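Local coordinates for T-lymphoma invasion and metastasis-inducing protein 2 (Mus musculus, PDB 3A8P) that activates the GTPase Rac1 by stimulating its GDP-GTP exchange, linking extracellular signals to the cytoskeleton, and is represented here by its protein- and membrane-binding PHCCEx domain, at residues S142-L147 / M193-M198; R29-V34 / G229-L234; L51-T56 / C70-E75. All blocks are in the same frame, centred on the assembly; numbering follows the deposited sequence.

Interaction 1 of 3, residues S142-L147 / M193-M198; sequences SQTRSL and MDLFRM
Asp194 meets Leu147 through its CB and turns its carboxylate to two cations of its own helix. Asp194 OD1 lies in the plane of the Arg197 guanidinium, at its edge, 3.6 Å from Arg197 NH2 in a salt bridge, while OD2 pairs with Lys190. Arg197 is itself shared: its NH1 reaches Asp76 and the hydroxyl of Tyr201, and Met198 CE sits 4.0 Å above the centre of one guanidinium face. Between the helices the contact is apolar. Leu147 CD1 presses on the backbone of the other helix, 3.5 Å from Leu195 N, and the Leu147 side chain crosses that of Asp194 at about a right angle, with Leu147 CD1 3.6 Å from Asp194 CB. Segments 142-147 and 193-198 run nearly antiparallel, at 157° with axes 9.4 Å apart, as parts of the long antiparallel helical hairpin of the PHCCEx module, consistent with the coiled coil predicted over a range that includes 193-198. One turn from Leu147, Thr144 CG2 lies 3.7 Å from Met198 CB, and Leu195 CD1 comes across to Thr144 CB. Thr144 OG1 hydrogen-bonds the carbonyl O of Lys141 in its own helix, while CG2 faces Met198. The Met198 chain bends at chi2 (-67°), and Met198 SD rests 3.8 Å from Gln143 CB. Phe127 of helix 109-130 touches both Gln143 and Met198.

Interaction 2 of 3, residues R29-V34 / G229-L234; sequences RKLELV and GRLGVL
Leu231 pushes its forked end between Leu31 and Leu33, two leucines of the same strand, with Glu32 between them, whose CB points away. One branch goes to each: Leu231 CD1 approaches Leu31 CD1 at 4.1 Å, and Leu231 CD2 closes on Leu33 CD2 at 3.5 Å, a close methyl-to-methyl approach. In Leu231, CG lies anti to the backbone N (chi1 -165°), and from it both methyls come nearer to the strand than the direction of CB would suggest. Leu33 answers with a bump of its own. Leu33 CD2 fits the notch between Leu231 CD2 and Val233 CG2, 3.8 Å from the latter, while Leu33 CD1 lies 3.7 Å from Leu231 O. The contact brings strand 30-33, paired with strand 11-26, against the C-terminal end of helix 222-231, so the PH domain and the CC-Ex region meet here. Gly232 leaves the helix with positive phi (113°), a backbone shape at which a CB would jam against the preceding carbonyl O, and the chain turns there to bring Val233 round to Leu33. Leu31 also touches Ala241 and Leu242 of helix 236-245, and Leu33 packs on Val23 of strand 11-26.

Interaction 3 of 3, residues L51-T56 / C70-E75; sequences LLFYET and CALFAE
Phe53 and Cys70 face each other as a hydrogen-bonded antiparallel pair, with the thiol set obliquely beside the ring. Cys70 SG lies 4.4 Å from the Phe53 centroid, 37° off the ring normal. The same Cys70 SG is 3.5 Å from Phe53 CB. Cys70 chi1 of 60° puts SG between the backbone N and carbonyl carbon, directed at the base of the aromatic group. Further along the same sheet face, the Phe53 ring crosses the Leu72 side chain obliquely, Phe53 CE2 to Leu72 CB 3.9 Å, and Leu51 O sits at the ring edge, in plane. On the other face the non-hydrogen-bonded pair is slighter: Leu52 CD2 reaches 3.7 Å to Ala71 CB. Strands 50-54 and 70-73 are neighbours in the curled antiparallel sheet of the PH domain; Phe19 and Tyr42 stack edge-to-face with Phe53. Three backbone bonds fix the register: Leu51 N to Leu72 O (2.8 Å), Leu72 N to Leu51 O (2.7 Å) and Phe53 N to Cys70 O (2.9 Å). With these three amides bonded across the pair, the backbone carries the polar part of the contact, and the Phe53 side of the sheet is joined by apolar and sulfur-aromatic packing.

Overall arrangement
The three contacts differ in both place and chemistry. Interaction 3 belongs wholly to the PH domain and is the only one with hydrogen bonds between its segments, as neighbouring strands require. Interaction 1 joins the two long helices by side-chain packing, with charged groups beside the apolar seam; like interaction 3 it is partly buried. Interaction 2 is a purely apolar surface contact that ties a PH strand to a helix end of the CC-Ex region. Interactions 2 and 3 reach the same sheet, their centres about 24 Å apart. Interaction 1 lies across the chain's centre from each of the others, and no two of the contacts touch.

Interaction 1 of 3, residues S142-L147 / M193-M198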
loop_
_atom_site.group_PDB
_atom_site.type_symbol
_atom_site.label_atom_id
_atom_site.label_comp_id
_atom_site.label_asym_id
_atom_site.label_seq_id
_atom_site.Cartn_x
_atom_site.Cartn_y
_atom_site.Cartn_z
ATOM N N SER A 142 18.193 1.364 -5.992
ATOM C CA SER A 142 18.637 0.061 -6.455
ATOM C C SER A 142 17.412 -0.846 -6.591
ATOM O O SER A 142 17.296 -1.613 -7.544
ATOM C CB SER A 142 19.634 -0.537 -5.457
ATOM O OG SER A 142 20.124 -1.786 -5.917
ATOM N N GLN A 143 16.495 -0.747 -5.635
ATOM C CA GLN A 143 15.281 -1.547 -5.661
ATOM C C GLN A 143 14.408 -1.220 -6.873
ATOM O O GLN A 143 13.931 -2.127 -7.555
ATOM C CB GLN A 143 14.471 -1.330 -4.384
ATOM C CG GLN A 143 15.010 -2.049 -3.165
ATOM C CD GLN A 143 14.870 -3.550 -3.272
ATOM O OE1 GLN A 143 15.609 -4.202 -4.004
ATOM N NE2 GLN A 143 13.915 -4.108 -2.543
ATOM N N THR A 144 14.201 0.068 -7.143
ATOM C CA THR A 144 13.369 0.464 -8.274
ATOM C C THR A 144 13.928 -0.074 -9.595
ATOM O O THR A 144 13.171 -0.498 -10.469
ATOM C CB THR A 144 13.220 2.007 -8.362
ATOM O OG1 THR A 144 14.495 2.603 -8.620
ATOM C CG2 THR A 144 12.670 2.567 -7.051
ATOM N N ARG A 145 15.249 -0.061 -9.739
ATOM C CA ARG A 145 15.879 -0.571 -10.957
ATOM C C ARG A 145 15.602 -2.065 -11.084
ATOM O O ARG A 145 15.244 -2.557 -12.154
ATOM C CB ARG A 145 17.397 -0.353 -10.913
ATOM C CG ARG A 145 17.840 1.103 -10.895
ATOM C CD ARG A 145 19.360 1.202 -10.691
ATOM N NE ARG A 145 19.714 1.823 -9.412
ATOM C CZ ARG A 145 20.750 1.453 -8.664
ATOM N NH1 ARG A 145 21.533 0.460 -9.062
ATOM N NH2 ARG A 145 21.002 2.071 -7.515
ATOM N N SER A 146 15.783 -2.783 -9.979
ATOM C CA SER A 146 15.568 -4.216 -9.956
ATOM C C SER A 146 14.117 -4.574 -10.279
ATOM O O SER A 146 13.857 -5.444 -11.111
ATOM C CB SER A 146 15.957 -4.777 -8.589
ATOM O OG SER A 146 15.676 -6.164 -8.511
ATOM N N LEU A 147 13.175 -3.906 -9.620
ATOM C CA LEU A 147 11.763 -4.168 -9.865
ATOM C C LEU A 147 11.433 -3.910 -11.328
ATOM O O LEU A 147 10.667 -4.655 -11.940
ATOM C CB LEU A 147 10.891 -3.293 -8.957
ATOM C CG LEU A 147 10.890 -3.707 -7.481
ATOM C CD1 LEU A 147 10.361 -2.568 -6.604
ATOM C CD2 LEU A 147 10.041 -4.975 -7.316
ATOM N N MET A 193 3.397 -2.773 -7.464
ATOM C CA MET A 193 3.019 -2.237 -6.165
ATOM C C MET A 193 4.285 -1.878 -5.387
ATOM O O MET A 193 4.371 -0.802 -4.788
ATOM C CB MET A 193 2.168 -3.257 -5.395
ATOM C CG MET A 193 1.616 -2.754 -4.061
ATOM S SD MET A 193 0.584 -1.269 -4.191
ATOM C CE MET A 193 -0.796 -1.914 -5.179
ATOM N N ASP A 194 5.273 -2.769 -5.413
ATOM C CA ASP A 194 6.531 -2.518 -4.722
ATOM C C ASP A 194 7.233 -1.312 -5.343
ATOM O O ASP A 194 7.806 -0.485 -4.633
ATOM C CB ASP A 194 7.451 -3.745 -4.784
ATOM C CG ASP A 194 6.960 -4.892 -3.906
ATOM O OD1 ASP A 194 6.363 -4.617 -2.843
ATOM O OD2 ASP A 194 7.183 -6.068 -4.271
ATOM N N LEU A 195 7.186 -1.213 -6.669
ATOM C CA LEU A 195 7.821 -0.093 -7.358
ATOM C C LEU A 195 7.189 1.231 -6.903
ATOM O O LEU A 195 7.891 2.209 -6.632
ATOM C CB LEU A 195 7.674 -0.251 -8.878
ATOM C CG LEU A 195 8.280 0.854 -9.757
ATOM C CD1 LEU A 195 9.771 0.968 -9.480
ATOM C CD2 LEU A 195 8.039 0.547 -11.231
ATOM N N PHE A 196 5.863 1.256 -6.813
ATOM C CA PHE A 196 5.157 2.463 -6.386
ATOM C C PHE A 196 5.555 2.828 -4.952
ATOM O O PHE A 196 5.840 3.989 -4.642
ATOM C CB PHE A 196 3.645 2.242 -6.460
ATOM C CG PHE A 196 2.836 3.478 -6.169
ATOM C CD1 PHE A 196 2.658 4.456 -7.144
ATOM C CD2 PHE A 196 2.245 3.660 -4.924
ATOM C CE1 PHE A 196 1.901 5.600 -6.880
ATOM C CE2 PHE A 196 1.488 4.799 -4.649
ATOM C CZ PHE A 196 1.316 5.769 -5.630
ATOM N N ARG A 197 5.565 1.820 -4.083
ATOM C CA ARG A 197 5.911 2.002 -2.683
ATOM C C ARG A 197 7.328 2.560 -2.566
ATOM O O ARG A 197 7.566 3.509 -1.812
ATOM C CB ARG A 197 5.791 0.661 -1.940
ATOM C CG ARG A 197 5.960 0.742 -0.428
ATOM C CD ARG A 197 5.392 -0.511 0.239
ATOM N NE ARG A 197 6.131 -1.724 -0.111
ATOM C CZ ARG A 197 7.149 -2.213 0.593
ATOM N NH1 ARG A 197 7.557 -1.600 1.695
ATOM N NH2 ARG A 197 7.766 -3.317 0.194
ATOM N N MET A 198 8.260 1.986 -3.324
ATOM C CA MET A 198 9.648 2.456 -3.298
ATOM C C MET A 198 9.738 3.921 -3.726
ATOM O O MET A 198 10.499 4.699 -3.146
ATOM C CB MET A 198 10.536 1.605 -4.217
ATOM C CG MET A 198 10.692 0.156 -3.781
ATOM S SD MET A 198 11.602 -0.061 -2.239
ATOM C CE MET A 198 10.262 -0.040 -1.018
#

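Interaction 2 of 3, residues R29-V34 / G229-L234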
loop_
_atom_site.group_PDB
_atom_site.type_symbol
_atom_site.label_atom_id
_atom_site.label_comp_id
_atom_site.label_asym_id
_atom_site.label_seq_id
_atom_site.Cartn_x
_atom_site.Cartn_y
_atom_site.Cartn_z
ATOM N N ARG A 29 -9.036 -15.053 3.515
ATOM C CA ARG A 29 -8.179 -14.012 2.957
ATOM C C ARG A 29 -8.868 -13.073 1.972
ATOM O O ARG A 29 -8.232 -12.564 1.053
ATOM C CB ARG A 29 -6.961 -14.656 2.289
ATOM C CG ARG A 29 -6.234 -15.656 3.181
ATOM C CD ARG A 29 -5.522 -14.978 4.344
ATOM N NE ARG A 29 -4.353 -14.223 3.897
ATOM C CZ ARG A 29 -3.521 -13.580 4.710
ATOM N NH1 ARG A 29 -3.726 -13.594 6.021
ATOM N NH2 ARG A 29 -2.481 -12.924 4.211
ATOM N N LYS A 30 -10.162 -12.838 2.157
ATOM C CA LYS A 30 -10.873 -11.936 1.262
ATOM C C LYS A 30 -11.067 -10.584 1.941
ATOM O O LYS A 30 -11.342 -10.510 3.135
ATOM C CB LYS A 30 -12.231 -12.524 0.851
ATOM C CG LYS A 30 -13.313 -12.486 1.920
ATOM C CD LYS A 30 -12.963 -13.356 3.115
ATOM C CE LYS A 30 -14.103 -13.390 4.124
ATOM N NZ LYS A 30 -15.343 -13.982 3.541
ATOM N N LEU A 31 -10.909 -9.512 1.174
ATOM C CA LEU A 31 -11.065 -8.166 1.709
ATOM C C LEU A 31 -12.533 -7.835 1.933
ATOM O O LEU A 31 -13.400 -8.303 1.202
ATOM C CB LEU A 31 -10.472 -7.139 0.742
ATOM C CG LEU A 31 -8.987 -7.231 0.391
ATOM C CD1 LEU A 31 -8.643 -6.161 -0.635
ATOM C CD2 LEU A 31 -8.153 -7.057 1.656
ATOM N N GLU A 32 -12.811 -7.029 2.950
ATOM C CA GLU A 32 -14.178 -6.615 3.219
ATOM C C GLU A 32 -14.181 -5.274 3.936
ATOM O O GLU A 32 -13.251 -4.952 4.670
ATOM C CB GLU A 32 -14.910 -7.656 4.073
ATOM C CG GLU A 32 -14.628 -7.567 5.562
ATOM C CD GLU A 32 -15.589 -8.412 6.387
ATOM O OE1 GLU A 32 -15.452 -8.420 7.630
ATOM O OE2 GLU A 32 -16.478 -9.065 5.793
ATOM N N LEU A 33 -15.224 -4.487 3.710
ATOM C CA LEU A 33 -15.334 -3.194 4.369
ATOM C C LEU A 33 -15.584 -3.437 5.849
ATOM O O LEU A 33 -16.378 -4.303 6.211
ATOM C CB LEU A 33 -16.492 -2.392 3.783
ATOM C CG LEU A 33 -16.308 -1.890 2.353
ATOM C CD1 LEU A 33 -17.565 -1.171 1.892
ATOM C CD2 LEU A 33 -15.111 -0.951 2.300
ATOM N N VAL A 34 -14.894 -2.690 6.703
ATOM C CA VAL A 34 -15.072 -2.836 8.140
ATOM C C VAL A 34 -16.487 -2.383 8.475
ATOM O O VAL A 34 -16.950 -1.355 7.983
ATOM C CB VAL A 34 -14.064 -1.977 8.921
ATOM C CG1 VAL A 34 -14.307 -2.120 10.415
ATOM C CG2 VAL A 34 -12.647 -2.394 8.569
ATOM N N GLY A 229 -13.844 -3.837 -7.274
ATOM C CA GLY A 229 -15.164 -3.297 -7.544
ATOM C C GLY A 229 -16.223 -3.916 -6.643
ATOM O O GLY A 229 -17.140 -3.225 -6.195
ATOM N N ARG A 230 -16.114 -5.218 -6.377
ATOM C CA ARG A 230 -17.085 -5.877 -5.502
ATOM C C ARG A 230 -16.847 -5.417 -4.066
ATOM O O ARG A 230 -17.771 -5.372 -3.258
ATOM C CB ARG A 230 -16.965 -7.406 -5.577
ATOM C CG ARG A 230 -17.523 -8.024 -6.846
ATOM C CD ARG A 230 -17.549 -9.549 -6.746
ATOM N NE ARG A 230 -16.215 -10.144 -6.720
ATOM C CZ ARG A 230 -15.475 -10.369 -7.804
ATOM N NH1 ARG A 230 -15.940 -10.051 -9.005
ATOM N NH2 ARG A 230 -14.267 -10.907 -7.689
ATOM N N LEU A 231 -15.600 -5.077 -3.756
ATOM C CA LEU A 231 -15.252 -4.606 -2.424
ATOM C C LEU A 231 -16.002 -3.302 -2.204
ATOM O O LEU A 231 -16.607 -3.092 -1.160
ATOM C CB LEU A 231 -13.751 -4.335 -2.320
ATOM C CG LEU A 231 -13.109 -4.160 -0.935
ATOM C CD1 LEU A 231 -11.726 -3.559 -1.124
ATOM C CD2 LEU A 231 -13.941 -3.264 -0.042
ATOM N N GLY A 232 -15.955 -2.432 -3.205
ATOM C CA GLY A 232 -16.614 -1.146 -3.097
ATOM C C GLY A 232 -15.606 -0.014 -3.072
ATOM O O GLY A 232 -15.973 1.156 -3.028
ATOM N N VAL A 233 -14.326 -0.363 -3.097
ATOM C CA VAL A 233 -13.258 0.637 -3.088
ATOM C C VAL A 233 -12.209 0.301 -4.143
ATOM O O VAL A 233 -11.600 -0.770 -4.105
ATOM C CB VAL A 233 -12.548 0.710 -1.712
ATOM C CG1 VAL A 233 -11.492 1.809 -1.731
ATOM C CG2 VAL A 233 -13.561 0.963 -0.607
ATOM N N LEU A 234 -12.007 1.209 -5.094
ATOM C CA LEU A 234 -11.006 0.991 -6.129
ATOM C C LEU A 234 -9.986 2.124 -6.086
ATOM O O LEU A 234 -10.242 3.219 -6.569
ATOM C CB LEU A 234 -11.648 0.943 -7.516
ATOM C CG LEU A 234 -10.856 0.186 -8.594
ATOM C CD1 LEU A 234 -11.595 0.291 -9.920
ATOM C CD2 LEU A 234 -9.446 0.736 -8.723
#

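Interaction 3 of 3, residues L51-T56 / C70-E75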
loop_
_atom_site.group_PDB
_atom_site.type_symbol
_atom_site.label_atom_id
_atom_site.label_comp_id
_atom_site.label_asym_id
_atom_site.label_seq_id
_atom_site.Cartn_x
_atom_site.Cartn_y
_atom_site.Cartn_z
ATOM N N LEU A 51 2.360 3.433 15.123
ATOM C CA LEU A 51 1.489 4.564 15.397
ATOM C C LEU A 51 0.739 4.209 16.670
ATOM O O LEU A 51 0.002 3.225 16.703
ATOM C CB LEU A 51 0.490 4.785 14.248
ATOM C CG LEU A 51 1.045 5.369 12.944
ATOM C CD1 LEU A 51 0.029 5.205 11.803
ATOM C CD2 LEU A 51 1.385 6.847 13.169
ATOM N N LEU A 52 0.949 4.997 17.720
ATOM C CA LEU A 52 0.285 4.781 19.004
ATOM C C LEU A 52 -0.864 5.765 19.145
ATOM O O LEU A 52 -0.696 6.964 18.929
ATOM C CB LEU A 52 1.276 4.981 20.147
ATOM C CG LEU A 52 2.510 4.083 20.072
ATOM C CD1 LEU A 52 3.505 4.485 21.147
ATOM C CD2 LEU A 52 2.085 2.623 20.233
ATOM N N PHE A 53 -2.032 5.251 19.507
ATOM C CA PHE A 53 -3.219 6.079 19.658
ATOM C C PHE A 53 -3.559 6.305 21.127
ATOM O O PHE A 53 -3.736 5.354 21.877
ATOM C CB PHE A 53 -4.409 5.416 18.960
ATOM C CG PHE A 53 -4.265 5.314 17.468
ATOM C CD1 PHE A 53 -5.189 5.926 16.626
ATOM C CD2 PHE A 53 -3.211 4.605 16.901
ATOM C CE1 PHE A 53 -5.068 5.835 15.239
ATOM C CE2 PHE A 53 -3.080 4.507 15.509
ATOM C CZ PHE A 53 -4.013 5.124 14.679
ATOM N N TYR A 54 -3.648 7.568 21.528
ATOM C CA TYR A 54 -3.981 7.926 22.903
ATOM C C TYR A 54 -5.300 8.682 22.867
ATOM O O TYR A 54 -5.516 9.508 21.978
ATOM C CB TYR A 54 -2.906 8.838 23.494
ATOM C CG TYR A 54 -1.550 8.199 23.613
ATOM C CD1 TYR A 54 -1.160 7.549 24.792
ATOM C CD2 TYR A 54 -0.648 8.242 22.555
ATOM C CE1 TYR A 54 0.101 6.967 24.906
ATOM C CE2 TYR A 54 0.606 7.665 22.656
ATOM C CZ TYR A 54 0.977 7.032 23.833
ATOM O OH TYR A 54 2.233 6.488 23.934
ATOM N N GLU A 55 -6.182 8.414 23.821
ATOM C CA GLU A 55 -7.455 9.113 23.839
ATOM C C GLU A 55 -7.365 10.538 24.380
ATOM O O GLU A 55 -8.323 11.302 24.284
ATOM C CB GLU A 55 -8.495 8.297 24.612
ATOM C CG GLU A 55 -9.323 7.404 23.686
ATOM C CD GLU A 55 -10.055 6.294 24.409
ATOM O OE1 GLU A 55 -10.834 5.576 23.745
ATOM O OE2 GLU A 55 -9.845 6.135 25.634
ATOM N N THR A 56 -6.213 10.907 24.932
ATOM C CA THR A 56 -6.040 12.257 25.453
ATOM C C THR A 56 -4.658 12.802 25.121
ATOM O O THR A 56 -3.701 12.046 24.967
ATOM C CB THR A 56 -6.236 12.312 26.989
ATOM O OG1 THR A 56 -5.169 11.607 27.635
ATOM C CG2 THR A 56 -7.564 11.674 27.383
ATOM N N CYS A 70 -4.583 1.766 21.514
ATOM C CA CYS A 70 -4.249 0.831 20.444
ATOM C C CYS A 70 -3.027 1.287 19.661
ATOM O O CYS A 70 -2.589 2.436 19.773
ATOM C CB CYS A 70 -5.431 0.676 19.489
ATOM S SG CYS A 70 -5.923 2.229 18.723
ATOM N N ALA A 71 -2.488 0.379 18.857
ATOM C CA ALA A 71 -1.311 0.667 18.058
ATOM C C ALA A 71 -1.463 0.151 16.636
ATOM O O ALA A 71 -2.148 -0.838 16.389
ATOM C CB ALA A 71 -0.085 0.035 18.707
ATOM N N LEU A 72 -0.812 0.826 15.703
ATOM C CA LEU A 72 -0.860 0.425 14.308
ATOM C C LEU A 72 0.589 0.256 13.841
ATOM O O LEU A 72 1.358 1.220 13.814
ATOM C CB LEU A 72 -1.587 1.499 13.495
ATOM C CG LEU A 72 -2.224 1.115 12.158
ATOM C CD1 LEU A 72 -3.268 2.169 11.784
ATOM C CD2 LEU A 72 -1.148 0.982 11.077
ATOM N N PHE A 73 0.966 -0.978 13.511
ATOM C CA PHE A 73 2.321 -1.281 13.052
ATOM C C PHE A 73 2.342 -1.056 11.551
ATOM O O PHE A 73 1.840 -1.866 10.776
ATOM C CB PHE A 73 2.671 -2.726 13.430
ATOM C CG PHE A 73 2.607 -2.973 14.915
ATOM C CD1 PHE A 73 3.631 -2.530 15.750
ATOM C CD2 PHE A 73 1.473 -3.533 15.495
ATOM C CE1 PHE A 73 3.524 -2.633 17.133
ATOM C CE2 PHE A 73 1.359 -3.639 16.880
ATOM C CZ PHE A 73 2.388 -3.185 17.696
ATOM N N ALA A 74 2.935 0.063 11.156
ATOM C CA ALA A 74 2.975 0.479 9.763
ATOM C C ALA A 74 4.140 0.031 8.889
ATOM O O ALA A 74 4.332 0.588 7.807
ATOM C CB ALA A 74 2.853 1.993 9.702
ATOM N N GLU A 75 4.915 -0.955 9.331
ATOM C CA GLU A 75 6.034 -1.420 8.512
ATOM C C GLU A 75 5.561 -1.691 7.085
ATOM O O GLU A 75 4.486 -2.247 6.879
ATOM C CB GLU A 75 6.651 -2.696 9.101
ATOM C CG GLU A 75 7.590 -3.418 8.141
ATOM C CD GLU A 75 8.514 -4.416 8.834
ATOM O OE1 GLU A 75 8.074 -5.070 9.809
ATOM O OE2 GLU A 75 9.678 -4.555 8.386
#